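PDB 4ILO: CT398 from Chlamydia trachomatis, which is of unknown function but, with its long coiled-coil hairpin and zinc ribbon, may bind DNA or RNA. Local coordinates for residues Q54-L59 / G123-L128; N82-V87 / A95-M100; C205-T210 / C226-R231. All coordinates share one frame; numbering follows the deposited sequence.

Interaction 1 of 3, residues Q54-L59 / G123-L128; sequences QEMEKL and GSEDLL
Ser124 meets both Glu55 and Met56 of helix 2-86. Its hydroxyl OG lies 3.1 Å from Glu55 OE2. Ser124 OG has one proton and also hydrogen-bonds to Lys120 O, one turn back, so the pairing with Glu55 is at most a competing one. Glu55 reaches over with CG anti to its backbone N (chi1 161°) and the chain extended beyond. Ser124 CB packs against the sulfur of Met56, with SD at 3.4 Å.

Glu125 comes next. Its chain bends at chi2 and crosses the Met56 side chain at about a right angle. Met56 CE sits 3.7 Å from Glu125 OE1 and also touches Glu125 CB and N. Met56 thus lays its methyl against the helix backbone, its own chain bent at both chi2 and chi3.

Leu128, one turn after Ser124, closes the patch: its CD2 is 4.1 Å from Met56 CG. Leu128 also packs on Val49 and Glu53, and Met56 on Gln121.

The segment axes approach to 10.4 Å and run nearly antiparallel, at 155°. Side chains from two long antiparallel helices, meeting along a partly buried seam, are characteristic of a coiled-coil hairpin.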
ATOM      1  N   GLN A  54     -16.459 -14.818   9.610  1.00 28.13           N
ATOM      2  CA  GLN A  54     -16.100 -16.101  10.225  1.00 30.88           C
ATOM      3  C   GLN A  54     -16.628 -16.197  11.643  1.00 25.92           C
ATOM      4  O   GLN A  54     -16.988 -17.283  12.108  1.00 26.78           O
ATOM      5  CB  GLN A  54     -14.587 -16.300  10.219  1.00 29.58           C
ATOM      6  CG  GLN A  54     -14.006 -16.286   8.796  1.00 41.82           C
ATOM      7  CD  GLN A  54     -12.506 -16.488   8.775  1.00 51.30           C
ATOM      8  OE1 GLN A  54     -11.902 -16.795   9.816  1.00 50.93           O
ATOM      9  NE2 GLN A  54     -11.886 -16.312   7.585  1.00 53.84           N
ATOM     10  N   GLU A  55     -16.620 -15.075  12.354  1.00 23.66           N
ATOM     11  CA  GLU A  55     -17.173 -15.018  13.695  1.00 26.12           C
ATOM     12  C   GLU A  55     -18.681 -15.258  13.668  1.00 25.67           C
ATOM     13  O   GLU A  55     -19.207 -15.966  14.529  1.00 27.39           O
ATOM     14  CB  GLU A  55     -16.788 -13.669  14.301  1.00 27.33           C
ATOM     15  CG  GLU A  55     -17.564 -13.176  15.478  1.00 34.20           C
ATOM     16  CD  GLU A  55     -17.045 -11.815  15.957  1.00 44.78           C
ATOM     17  OE1 GLU A  55     -15.872 -11.448  15.622  1.00 44.29           O
ATOM     18  OE2 GLU A  55     -17.821 -11.133  16.666  1.00 45.73           O
ATOM     19  N   MET A  56     -19.377 -14.725  12.656  1.00 20.35           N
ATOM     20  CA  MET A  56     -20.810 -14.945  12.531  1.00 18.15           C
ATOM     21  C   MET A  56     -21.094 -16.391  12.233  1.00 22.73           C
ATOM     22  O   MET A  56     -22.140 -16.912  12.636  1.00 24.97           O
ATOM     23  CB  MET A  56     -21.425 -14.155  11.373  1.00 15.71           C
ATOM     24  CG  MET A  56     -21.418 -12.619  11.516  1.00 19.11           C
ATOM     25  SD  MET A  56     -22.080 -12.084  13.075  1.00 34.13           S
ATOM     26  CE  MET A  56     -23.815 -12.229  12.717  1.00 14.56           C
ATOM     27  N   GLU A  57     -20.194 -17.042  11.511  1.00 17.15           N
ATOM     28  CA  GLU A  57     -20.393 -18.451  11.200  1.00 21.05           C
ATOM     29  C   GLU A  57     -20.306 -19.296  12.460  1.00 19.40           C
ATOM     30  O   GLU A  57     -21.036 -20.272  12.591  1.00 21.82           O
ATOM     31  CB  GLU A  57     -19.365 -18.914  10.173  1.00 27.69           C
ATOM     32  CG  GLU A  57     -19.810 -20.128   9.347  1.00 43.27           C
ATOM     33  CD  GLU A  57     -20.992 -19.822   8.418  1.00 55.88           C
ATOM     34  OE1 GLU A  57     -21.906 -19.057   8.812  1.00 58.23           O
ATOM     35  OE2 GLU A  57     -21.001 -20.348   7.281  1.00 63.93           O
ATOM     36  N   LYS A  58     -19.397 -18.944  13.380  1.00 13.66           N
ATOM     37  CA  LYS A  58     -19.265 -19.673  14.630  1.00 23.43           C
ATOM     38  C   LYS A  58     -20.481 -19.456  15.506  1.00 23.71           C
ATOM     39  O   LYS A  58     -20.910 -20.373  16.213  1.00 24.67           O
ATOM     40  CB  LYS A  58     -18.031 -19.203  15.394  1.00 16.83           C
ATOM     41  N   LEU A  59     -21.001 -18.228  15.541  1.00 19.62           N
ATOM     42  CA  LEU A  59     -22.201 -17.968  16.340  1.00 22.19           C
ATOM     43  C   LEU A  59     -23.371 -18.767  15.804  1.00 17.42           C
ATOM     44  O   LEU A  59     -24.087 -19.431  16.563  1.00 19.02           O
ATOM     45  CB  LEU A  59     -22.538 -16.482  16.333  1.00 16.20           C
ATOM     46  CG  LEU A  59     -21.506 -15.642  17.076  1.00 17.80           C
ATOM     47  CD1 LEU A  59     -21.820 -14.172  16.861  1.00 19.09           C
ATOM     48  CD2 LEU A  59     -21.523 -15.999  18.550  1.00 12.64           C
ATOM     49  N   GLY A 123     -25.425  -7.926  17.722  1.00 13.49           N
ATOM     50  CA  GLY A 123     -24.501  -6.805  17.664  1.00 14.28           C
ATOM     51  C   GLY A 123     -23.436  -6.975  16.593  1.00 22.52           C
ATOM     52  O   GLY A 123     -23.042  -6.007  15.940  1.00 12.72           O
ATOM     53  N   SER A 124     -22.962  -8.209  16.394  1.00  8.61           N
ATOM     54  CA  SER A 124     -21.974  -8.467  15.353  1.00  8.96           C
ATOM     55  C   SER A 124     -22.561  -8.327  13.952  1.00 17.67           C
ATOM     56  O   SER A 124     -21.847  -7.929  13.020  1.00 15.03           O
ATOM     57  CB  SER A 124     -21.367  -9.839  15.539  1.00  8.87           C
ATOM     58  OG  SER A 124     -20.611  -9.806  16.737  1.00 19.26           O
ATOM     59  N   GLU A 125     -23.837  -8.697  13.765  1.00 11.68           N
ATOM     60  CA  GLU A 125     -24.518  -8.417  12.511  1.00 11.13           C
ATOM     61  C   GLU A 125     -24.582  -6.905  12.252  1.00 10.69           C
ATOM     62  O   GLU A 125     -24.339  -6.441  11.125  1.00 11.22           O
ATOM     63  CB  GLU A 125     -25.922  -9.043  12.551  1.00 16.78           C
ATOM     64  CG  GLU A 125     -26.815  -8.744  11.350  1.00 15.67           C
ATOM     65  CD  GLU A 125     -26.352  -9.408  10.052  1.00 23.44           C
ATOM     66  OE1 GLU A 125     -25.601 -10.411  10.092  1.00 17.72           O
ATOM     67  OE2 GLU A 125     -26.738  -8.909   8.966  1.00 31.94           O
ATOM     68  N   ASP A 126     -24.898  -6.110  13.271  1.00 12.52           N
ATOM     69  CA  ASP A 126     -24.878  -4.666  13.053  1.00 11.58           C
ATOM     70  C   ASP A 126     -23.491  -4.200  12.657  1.00 15.64           C
ATOM     71  O   ASP A 126     -23.339  -3.244  11.884  1.00 17.62           O
ATOM     72  CB  ASP A 126     -25.341  -3.933  14.319  1.00 12.27           C
ATOM     73  CG  ASP A 126     -26.856  -4.033  14.544  1.00 19.60           C
ATOM     74  OD1 ASP A 126     -27.646  -4.181  13.568  1.00 17.93           O
ATOM     75  OD2 ASP A 126     -27.253  -3.937  15.720  1.00 18.95           O
ATOM     76  N   LEU A 127     -22.457  -4.820  13.215  1.00 16.46           N
ATOM     77  CA  LEU A 127     -21.106  -4.378  12.896  1.00 15.90           C
ATOM     78  C   LEU A 127     -20.729  -4.795  11.503  1.00 10.51           C
ATOM     79  O   LEU A 127     -20.045  -4.047  10.785  1.00 11.35           O
ATOM     80  CB  LEU A 127     -20.083  -4.991  13.850  1.00 21.71           C
ATOM     81  CG  LEU A 127     -19.753  -4.182  15.075  1.00 26.68           C
ATOM     82  CD1 LEU A 127     -18.968  -5.035  16.061  1.00 34.30           C
ATOM     83  CD2 LEU A 127     -18.956  -2.994  14.605  1.00 28.75           C
ATOM     84  N   LEU A 128     -21.106  -6.017  11.125  1.00 10.82           N
ATOM     85  CA  LEU A 128     -20.847  -6.466   9.756  1.00 13.76           C
ATOM     86  C   LEU A 128     -21.517  -5.540   8.752  1.00 14.65           C
ATOM     87  O   LEU A 128     -20.934  -5.194   7.704  1.00 13.93           O
ATOM     88  CB  LEU A 128     -21.371  -7.885   9.565  1.00 11.45           C
ATOM     89  CG  LEU A 128     -21.203  -8.570   8.226  1.00 16.94           C
ATOM     90  CD1 LEU A 128     -19.767  -8.503   7.784  1.00 24.03           C
ATOM     91  CD2 LEU A 128     -21.628 -10.012   8.365  1.00 20.36           C
TER

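Interaction 2 of 3, residues N82-V87 / A95-M100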
ATOM      1  N   ASN A  82     -43.746 -37.497  33.180  1.00 20.75           N
ATOM      2  CA  ASN A  82     -44.634 -38.621  32.948  1.00 24.49           C
ATOM      3  C   ASN A  82     -44.272 -39.801  33.851  1.00 24.17           C
ATOM      4  O   ASN A  82     -45.166 -40.449  34.410  1.00 23.42           O
ATOM      5  CB  ASN A  82     -44.620 -38.984  31.457  1.00 25.97           C
ATOM      6  CG  ASN A  82     -45.073 -37.814  30.580  1.00 34.75           C
ATOM      7  OD1 ASN A  82     -45.841 -36.939  31.018  1.00 40.01           O
ATOM      8  ND2 ASN A  82     -44.578 -37.778  29.362  1.00 32.61           N
ATOM      9  N   GLN A  83     -42.969 -40.097  34.016  1.00 20.26           N
ATOM     10  CA  GLN A  83     -42.576 -41.224  34.870  1.00 20.97           C
ATOM     11  C   GLN A  83     -43.047 -41.007  36.300  1.00 17.79           C
ATOM     12  O   GLN A  83     -43.578 -41.918  36.945  1.00 18.57           O
ATOM     13  CB  GLN A  83     -41.059 -41.406  34.878  1.00 26.61           C
ATOM     14  CG  GLN A  83     -40.481 -42.046  33.646  1.00 27.23           C
ATOM     15  CD  GLN A  83     -38.953 -42.095  33.623  1.00 33.45           C
ATOM     16  OE1 GLN A  83     -38.304 -42.287  34.645  1.00 42.59           O
ATOM     17  NE2 GLN A  83     -38.374 -41.929  32.427  1.00 37.61           N
ATOM     18  N   GLN A  84     -42.857 -39.792  36.807  1.00 15.49           N
ATOM     19  CA  GLN A  84     -43.179 -39.507  38.183  1.00 16.52           C
ATOM     20  C   GLN A  84     -44.678 -39.604  38.437  1.00 21.95           C
ATOM     21  O   GLN A  84     -45.086 -40.007  39.527  1.00 16.99           O
ATOM     22  CB  GLN A  84     -42.660 -38.112  38.557  1.00 13.52           C
ATOM     23  CG  GLN A  84     -42.783 -37.845  40.042  1.00 10.43           C
ATOM     24  CD  GLN A  84     -42.408 -36.440  40.444  1.00 17.37           C
ATOM     25  OE1 GLN A  84     -41.541 -36.188  41.332  1.00 19.23           O
ATOM     26  NE2 GLN A  84     -43.049 -35.517  39.819  1.00 12.60           N
ATOM     27  N   ALA A  85     -45.511 -39.219  37.465  1.00 26.77           N
ATOM     28  CA  ALA A  85     -46.954 -39.297  37.668  1.00 27.82           C
ATOM     29  C   ALA A  85     -47.401 -40.716  37.977  1.00 23.41           C
ATOM     30  O   ALA A  85     -48.435 -40.886  38.632  1.00 23.49           O
ATOM     31  CB  ALA A  85     -47.706 -38.749  36.448  1.00 23.07           C
ATOM     32  N   ALA A  86     -46.635 -41.735  37.540  1.00 18.55           N
ATOM     33  CA  ALA A  86     -46.983 -43.141  37.737  1.00 21.97           C
ATOM     34  C   ALA A  86     -46.264 -43.832  38.897  1.00 22.27           C
ATOM     35  O   ALA A  86     -46.588 -44.993  39.184  1.00 22.89           O
ATOM     36  CB  ALA A  86     -46.663 -43.958  36.480  1.00 23.39           C
ATOM     37  N   VAL A  87     -45.271 -43.203  39.541  1.00 16.88           N
ATOM     38  CA  VAL A  87     -44.512 -43.937  40.557  1.00 20.82           C
ATOM     39  C   VAL A  87     -45.315 -44.044  41.854  1.00 19.82           C
ATOM     40  O   VAL A  87     -46.134 -43.177  42.204  1.00 16.69           O
ATOM     41  CB  VAL A  87     -43.105 -43.352  40.830  1.00 16.70           C
ATOM     42  CG1 VAL A  87     -42.167 -43.658  39.707  1.00 20.49           C
ATOM     43  CG2 VAL A  87     -43.176 -41.884  41.154  1.00 20.95           C
ATOM     44  N   ALA A  95     -36.373 -39.226  43.781  1.00  7.60           N
ATOM     45  CA  ALA A  95     -35.286 -39.219  42.819  1.00  7.84           C
ATOM     46  C   ALA A  95     -35.687 -38.403  41.601  1.00  7.50           C
ATOM     47  O   ALA A  95     -34.928 -37.542  41.149  1.00  8.63           O
ATOM     48  CB  ALA A  95     -34.954 -40.646  42.421  1.00  8.63           C
ATOM     49  N   LEU A  96     -36.932 -38.577  41.146  1.00 12.59           N
ATOM     50  CA  LEU A  96     -37.438 -37.818  40.008  1.00 16.11           C
ATOM     51  C   LEU A  96     -37.568 -36.332  40.324  1.00  8.00           C
ATOM     52  O   LEU A  96     -37.211 -35.483  39.500  1.00  9.92           O
ATOM     53  CB  LEU A  96     -38.774 -38.422  39.580  1.00 17.16           C
ATOM     54  CG  LEU A  96     -38.435 -39.778  38.911  1.00 14.61           C
ATOM     55  CD1 LEU A  96     -39.638 -40.617  38.707  1.00 17.97           C
ATOM     56  CD2 LEU A  96     -37.809 -39.519  37.579  1.00 15.53           C
ATOM     57  N   THR A  97     -38.038 -35.984  41.525  1.00  9.63           N
ATOM     58  CA  THR A  97     -38.017 -34.573  41.909  1.00  6.33           C
ATOM     59  C   THR A  97     -36.613 -33.998  41.749  1.00 12.46           C
ATOM     60  O   THR A  97     -36.421 -32.935  41.121  1.00  6.88           O
ATOM     61  CB  THR A  97     -38.491 -34.438  43.352  1.00  8.72           C
ATOM     62  OG1 THR A  97     -39.899 -34.733  43.412  1.00 10.00           O
ATOM     63  CG2 THR A  97     -38.283 -33.053  43.881  1.00  5.76           C
ATOM     64  N   GLN A  98     -35.618 -34.697  42.326  1.00  6.00           N
ATOM     65  CA  GLN A  98     -34.267 -34.177  42.370  1.00  9.94           C
ATOM     66  C   GLN A  98     -33.699 -34.094  40.958  1.00  8.01           C
ATOM     67  O   GLN A  98     -33.049 -33.111  40.613  1.00  5.92           O
ATOM     68  CB  GLN A  98     -33.391 -35.046  43.272  1.00  6.55           C
ATOM     69  CG  GLN A  98     -33.795 -34.947  44.758  1.00 14.05           C
ATOM     70  CD  GLN A  98     -33.466 -36.194  45.594  1.00 29.90           C
ATOM     71  OE1 GLN A  98     -32.670 -37.062  45.190  1.00 16.77           O
ATOM     72  NE2 GLN A  98     -34.109 -36.302  46.767  1.00 43.79           N
ATOM     73  N   GLU A  99     -33.937 -35.128  40.143  1.00  7.83           N
ATOM     74  CA  GLU A  99     -33.441 -35.110  38.779  1.00 17.02           C
ATOM     75  C   GLU A  99     -34.045 -33.950  37.989  1.00 11.59           C
ATOM     76  O   GLU A  99     -33.344 -33.274  37.231  1.00  8.32           O
ATOM     77  CB  GLU A  99     -33.729 -36.443  38.095  1.00 14.09           C
ATOM     78  CG  GLU A  99     -33.005 -36.560  36.754  1.00 26.08           C
ATOM     79  CD  GLU A  99     -31.515 -36.949  36.845  1.00 38.93           C
ATOM     80  OE1 GLU A  99     -31.066 -37.620  37.823  1.00 28.00           O
ATOM     81  OE2 GLU A  99     -30.794 -36.591  35.885  1.00 48.55           O
ATOM     82  N   MET A 100     -35.338 -33.686  38.166  1.00  8.93           N
ATOM     83  CA  MET A 100     -35.970 -32.625  37.398  1.00  6.92           C
ATOM     84  C   MET A 100     -35.445 -31.271  37.833  1.00 12.59           C
ATOM     85  O   MET A 100     -35.215 -30.363  37.004  1.00  7.38           O
ATOM     86  CB  MET A 100     -37.492 -32.709  37.523  1.00  7.01           C
ATOM     87  CG  MET A 100     -38.091 -33.821  36.651  1.00 13.86           C
ATOM     88  SD  MET A 100     -39.881 -33.867  36.844  1.00 23.79           S
ATOM     89  CE  MET A 100     -40.168 -34.981  38.186  1.00 21.72           C
TER
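Leu96 and Gln84 pack directly against each other. Leu96 CD1 lies 3.7 Å from Gln84 CA, so the methyl rests on the backbone of the opposite helix. The same methyl is 3.9 Å from Gln84 CB. The two side chains slide past each other in opposite directions. Gln84 CG is anti to its backbone N (chi1 -171°), and the chain extends across toward helix 90-171. There its aliphatic part lies close to Leu96 CB.

Met100 is the second neighbour of Gln84. Its chain bends at chi3 (-90°), which turns CE in over the glutamine. Met100 CE lies 3.5 Å from Gln84 CD, the carbon of the amide, and also approaches Gln84 CB. The amide end also lies close to the hydroxyl of Thr97.

Two further residues flank Leu96. Val87 CG1 touches Leu96 CD1 at 4.1 Å. On the other branch, Leu96 CD2 lies 4.1 Å from Gln83 OE1, and these two side chains cross at about a right angle.

Outside this shell, Leu80 packs on both Leu96 and Met100. Phe93 touches Gln84 and Val87, and its carbonyl takes a weak hydrogen bond from Thr97 OG1. The backbone bond from Met100 N to Leu96 O, 2.9 Å long, sets Met100 one turn after Leu96, which puts both on the face toward helix 2-86.

The contact is at the surface. The segment axes are 10.1 Å apart at closest and antiparallel within 20°. It joins the C-terminal end of helix 2-86 to the first turns of helix 90-171, beside the short connection at the tip of the hairpin.

Interaction 3 of 3, residues C205-T210 / C226-R231. With ZN (zinc ion), chain C.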
ATOM      1  N   CYS A 205      27.505  22.834  -7.044  1.00 32.16           N
ATOM      2  CA  CYS A 205      27.706  22.770  -5.596  1.00 28.67           C
ATOM      3  C   CYS A 205      27.861  24.139  -4.947  1.00 28.15           C
ATOM      4  O   CYS A 205      27.809  24.227  -3.717  1.00 35.02           O
ATOM      5  CB  CYS A 205      28.932  21.890  -5.265  1.00 24.32           C
ATOM      6  SG  CYS A 205      30.595  22.611  -5.626  1.00 28.74           S
ATOM      7  N   HIS A 206      28.041  25.202  -5.741  1.00 26.65           N
ATOM      8  CA  HIS A 206      28.170  26.600  -5.304  1.00 28.85           C
ATOM      9  C   HIS A 206      29.510  26.912  -4.647  1.00 26.37           C
ATOM     10  O   HIS A 206      29.655  27.931  -3.978  1.00 34.28           O
ATOM     11  CB  HIS A 206      26.984  27.099  -4.460  1.00 28.25           C
ATOM     12  CG  HIS A 206      25.716  27.241  -5.245  1.00 38.45           C
ATOM     13  ND1 HIS A 206      25.641  26.971  -6.598  1.00 41.34           N
ATOM     14  CD2 HIS A 206      24.473  27.619  -4.873  1.00 35.08           C
ATOM     15  CE1 HIS A 206      24.404  27.173  -7.020  1.00 31.75           C
ATOM     16  NE2 HIS A 206      23.680  27.574  -5.994  1.00 36.29           N
ATOM     17  N   ILE A 207      30.509  26.102  -4.852  1.00 25.38           N
ATOM     18  CA  ILE A 207      31.832  26.392  -4.314  1.00 25.89           C
ATOM     19  C   ILE A 207      32.647  27.139  -5.384  1.00 33.15           C
ATOM     20  O   ILE A 207      32.642  26.767  -6.569  1.00 26.03           O
ATOM     21  CB  ILE A 207      32.495  25.094  -3.803  1.00 45.98           C
ATOM     22  CG1 ILE A 207      31.627  24.525  -2.639  1.00 29.41           C
ATOM     23  CG2 ILE A 207      33.955  25.322  -3.370  1.00 27.70           C
ATOM     24  CD1 ILE A 207      32.200  23.293  -1.910  1.00 32.22           C
ATOM     25  N   ALA A 208      33.278  28.248  -4.981  1.00 27.11           N
ATOM     26  CA  ALA A 208      34.011  29.097  -5.923  1.00 40.87           C
ATOM     27  C   ALA A 208      35.250  28.397  -6.488  1.00 34.83           C
ATOM     28  O   ALA A 208      35.958  27.658  -5.791  1.00 29.20           O
ATOM     29  CB  ALA A 208      34.448  30.395  -5.240  1.00 41.13           C
ATOM     30  N   LEU A 209      35.520  28.635  -7.763  1.00 41.65           N
ATOM     31  CA  LEU A 209      36.738  28.107  -8.354  1.00 40.99           C
ATOM     32  C   LEU A 209      37.900  29.038  -8.052  1.00 41.05           C
ATOM     33  O   LEU A 209      37.735  30.265  -7.940  1.00 36.69           O
ATOM     34  CB  LEU A 209      36.595  28.017  -9.862  1.00 31.70           C
ATOM     35  CG  LEU A 209      35.633  27.018 -10.488  1.00 28.52           C
ATOM     36  CD1 LEU A 209      34.123  27.211 -10.074  1.00 29.44           C
ATOM     37  CD2 LEU A 209      35.810  27.210 -11.972  1.00 26.58           C
ATOM     38  N   THR A 210      39.083  28.453  -7.905  1.00 41.79           N
ATOM     39  CA  THR A 210      40.276  29.281  -7.922  1.00 42.79           C
ATOM     40  C   THR A 210      40.395  29.929  -9.307  1.00 41.69           C
ATOM     41  O   THR A 210      39.954  29.360 -10.313  1.00 37.09           O
ATOM     42  CB  THR A 210      41.529  28.442  -7.629  1.00 43.15           C
ATOM     43  OG1 THR A 210      41.798  27.588  -8.741  1.00 35.66           O
ATOM     44  CG2 THR A 210      41.367  27.593  -6.345  1.00 29.68           C
ATOM     45  N   CYS A 226      34.802  20.127 -11.433  1.00 21.02           N
ATOM     46  CA  CYS A 226      34.803  20.862 -10.178  1.00 22.35           C
ATOM     47  C   CYS A 226      35.688  20.135  -9.167  1.00 28.51           C
ATOM     48  O   CYS A 226      35.554  18.916  -8.964  1.00 21.26           O
ATOM     49  CB  CYS A 226      33.368  20.952  -9.616  1.00 21.31           C
ATOM     50  SG  CYS A 226      33.265  21.887  -8.059  1.00 23.61           S
ATOM     51  N   GLU A 227      36.580  20.897  -8.523  1.00 28.78           N
ATOM     52  CA  GLU A 227      37.512  20.344  -7.546  1.00 33.00           C
ATOM     53  C   GLU A 227      36.811  19.863  -6.276  1.00 40.42           C
ATOM     54  O   GLU A 227      37.428  19.132  -5.486  1.00 39.75           O
ATOM     55  CB  GLU A 227      38.575  21.385  -7.204  1.00 33.25           C
ATOM     56  CG  GLU A 227      39.534  21.679  -8.361  1.00 35.88           C
ATOM     57  CD  GLU A 227      40.765  22.436  -7.905  1.00 39.62           C
ATOM     58  OE1 GLU A 227      41.768  21.766  -7.587  1.00 48.24           O
ATOM     59  OE2 GLU A 227      40.726  23.689  -7.846  1.00 37.93           O
ATOM     60  N   HIS A 228      35.540  20.218  -6.078  1.00 26.45           N
ATOM     61  CA  HIS A 228      34.807  19.815  -4.872  1.00 28.89           C
ATOM     62  C   HIS A 228      33.703  18.804  -5.111  1.00 27.82           C
ATOM     63  O   HIS A 228      33.571  17.857  -4.330  1.00 32.22           O
ATOM     64  CB  HIS A 228      34.278  21.062  -4.158  1.00 30.83           C
ATOM     65  CG  HIS A 228      35.364  22.078  -3.950  1.00 44.54           C
ATOM     66  ND1 HIS A 228      36.089  22.169  -2.780  1.00 47.27           N
ATOM     67  CD2 HIS A 228      35.917  22.973  -4.802  1.00 38.94           C
ATOM     68  CE1 HIS A 228      37.010  23.107  -2.904  1.00 39.85           C
ATOM     69  NE2 HIS A 228      36.922  23.616  -4.119  1.00 40.97           N
ATOM     70  N   CYS A 229      32.912  18.938  -6.174  1.00 22.16           N
ATOM     71  CA  CYS A 229      31.843  17.980  -6.407  1.00 27.83           C
ATOM     72  C   CYS A 229      32.113  17.041  -7.567  1.00 21.08           C
ATOM     73  O   CYS A 229      31.365  16.083  -7.742  1.00 20.99           O
ATOM     74  CB  CYS A 229      30.494  18.690  -6.615  1.00 28.49           C
ATOM     75  SG  CYS A 229      30.261  19.568  -8.227  1.00 21.13           S
ATOM     76  N   SER A 230      33.135  17.296  -8.380  1.00 23.12           N
ATOM     77  CA  SER A 230      33.556  16.430  -9.498  1.00 26.85           C
ATOM     78  C   SER A 230      32.665  16.554 -10.738  1.00 28.20           C
ATOM     79  O   SER A 230      32.943  15.843 -11.750  1.00 24.48           O
ATOM     80  CB  SER A 230      33.638  14.933  -9.130  1.00 34.12           C
ATOM     81  OG  SER A 230      34.623  14.680  -8.132  1.00 36.54           O
ATOM     82  N   ARG A 231      31.628  17.390 -10.725  1.00 20.36           N
ATOM     83  CA  ARG A 231      30.855  17.631 -11.928  1.00 20.32           C
ATOM     84  C   ARG A 231      31.729  18.248 -13.024  1.00 20.43           C
ATOM     85  O   ARG A 231      32.749  18.882 -12.750  1.00 20.54           O
ATOM     86  CB  ARG A 231      29.722  18.599 -11.631  1.00 20.49           C
ATOM     87  CG  ARG A 231      28.644  18.015 -10.683  1.00 20.51           C
ATOM     88  CD  ARG A 231      27.499  18.991 -10.549  1.00 22.15           C
ATOM     89  NE  ARG A 231      26.303  18.371  -9.968  1.00 20.89           N
ATOM     90  CZ  ARG A 231      26.130  18.165  -8.669  1.00 24.08           C
ATOM     91  NH1 ARG A 231      27.078  18.490  -7.803  1.00 21.10           N
ATOM     92  NH2 ARG A 231      25.003  17.604  -8.236  1.00 21.22           N
TER
HETATM   93 ZN    ZN C 301      30.972  21.697  -7.747  1.00 12.55          ZN
HETATM   94  O   HOH W   1      37.981  25.962  -5.366  1.00 27.42           O
HETATM   95  O   HOH W   2      38.876  25.374  -7.849  1.00 24.03           O
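Cys205 and Cys229 each place SG between the backbone N and the carbonyl carbon (chi1 73° for both), whereas Cys226 holds SG anti to its N (chi1 -179°). These torsions bring three thiolates onto one zinc ion. Cys205 SG, Cys226 SG and Cys229 SG each lie 2.3 Å from the zinc, and Cys202 supplies the fourth sulfur. Beside the metal, Cys205 CB packs on Cys229 CB at 3.8 Å.

N-H groups grip two of the sulfurs: three from the backbone and one from the Arg231 side chain. Cys226 SG accepts from the N of His228 and of Cys229, the latter at 3.5 Å. Cys229 SG accepts from Arg231 N and from Arg231 NH1, 3.4 Å away and with the sulfur in the guanidinium plane. Arg231 is anchored in turn by a salt bridge to Asp191. Such donors probably temper the negative charge of the thiolates.

Next to the site, Ile207 CG2 sits over the centre of the His228 ring, 3.4 Å from its centroid, in a CH-pi contact. Two waters bridge the segments. One joins Ala208 O to His228 NE2, which it meets in the ring plane at 2.9 Å. Another joins Thr210 N to Glu227 OE2. Thr210 caps helix 211-219 through OG1 and His213 N.

Two CxxC motifs that clasp one zinc ion, the second in a loop between strands 224-225 and 232-234, are the hallmark of a C4-type zinc ribbon.

Overall arrangement
Interactions 1 and 2 belong to the same antiparallel pair, helix 2-86 with helix 90-171. Their centres are 41 Å apart. Residues 82-100 fall between the two segments of interaction 1, so interaction 2 lies nearer the turn of the hairpin. Interaction 3 follows later in the chain, in the zinc ribbon, on the other side of the chain's centre. Its centre is 68 Å from that of interaction 1 and 106 Å from that of interaction 2. None of the three touch. The chain is thus a long coiled-coil arm joined to a compact zinc-bound domain, with helix-to-helix side-chain packing along the arm and metal coordination in the domain.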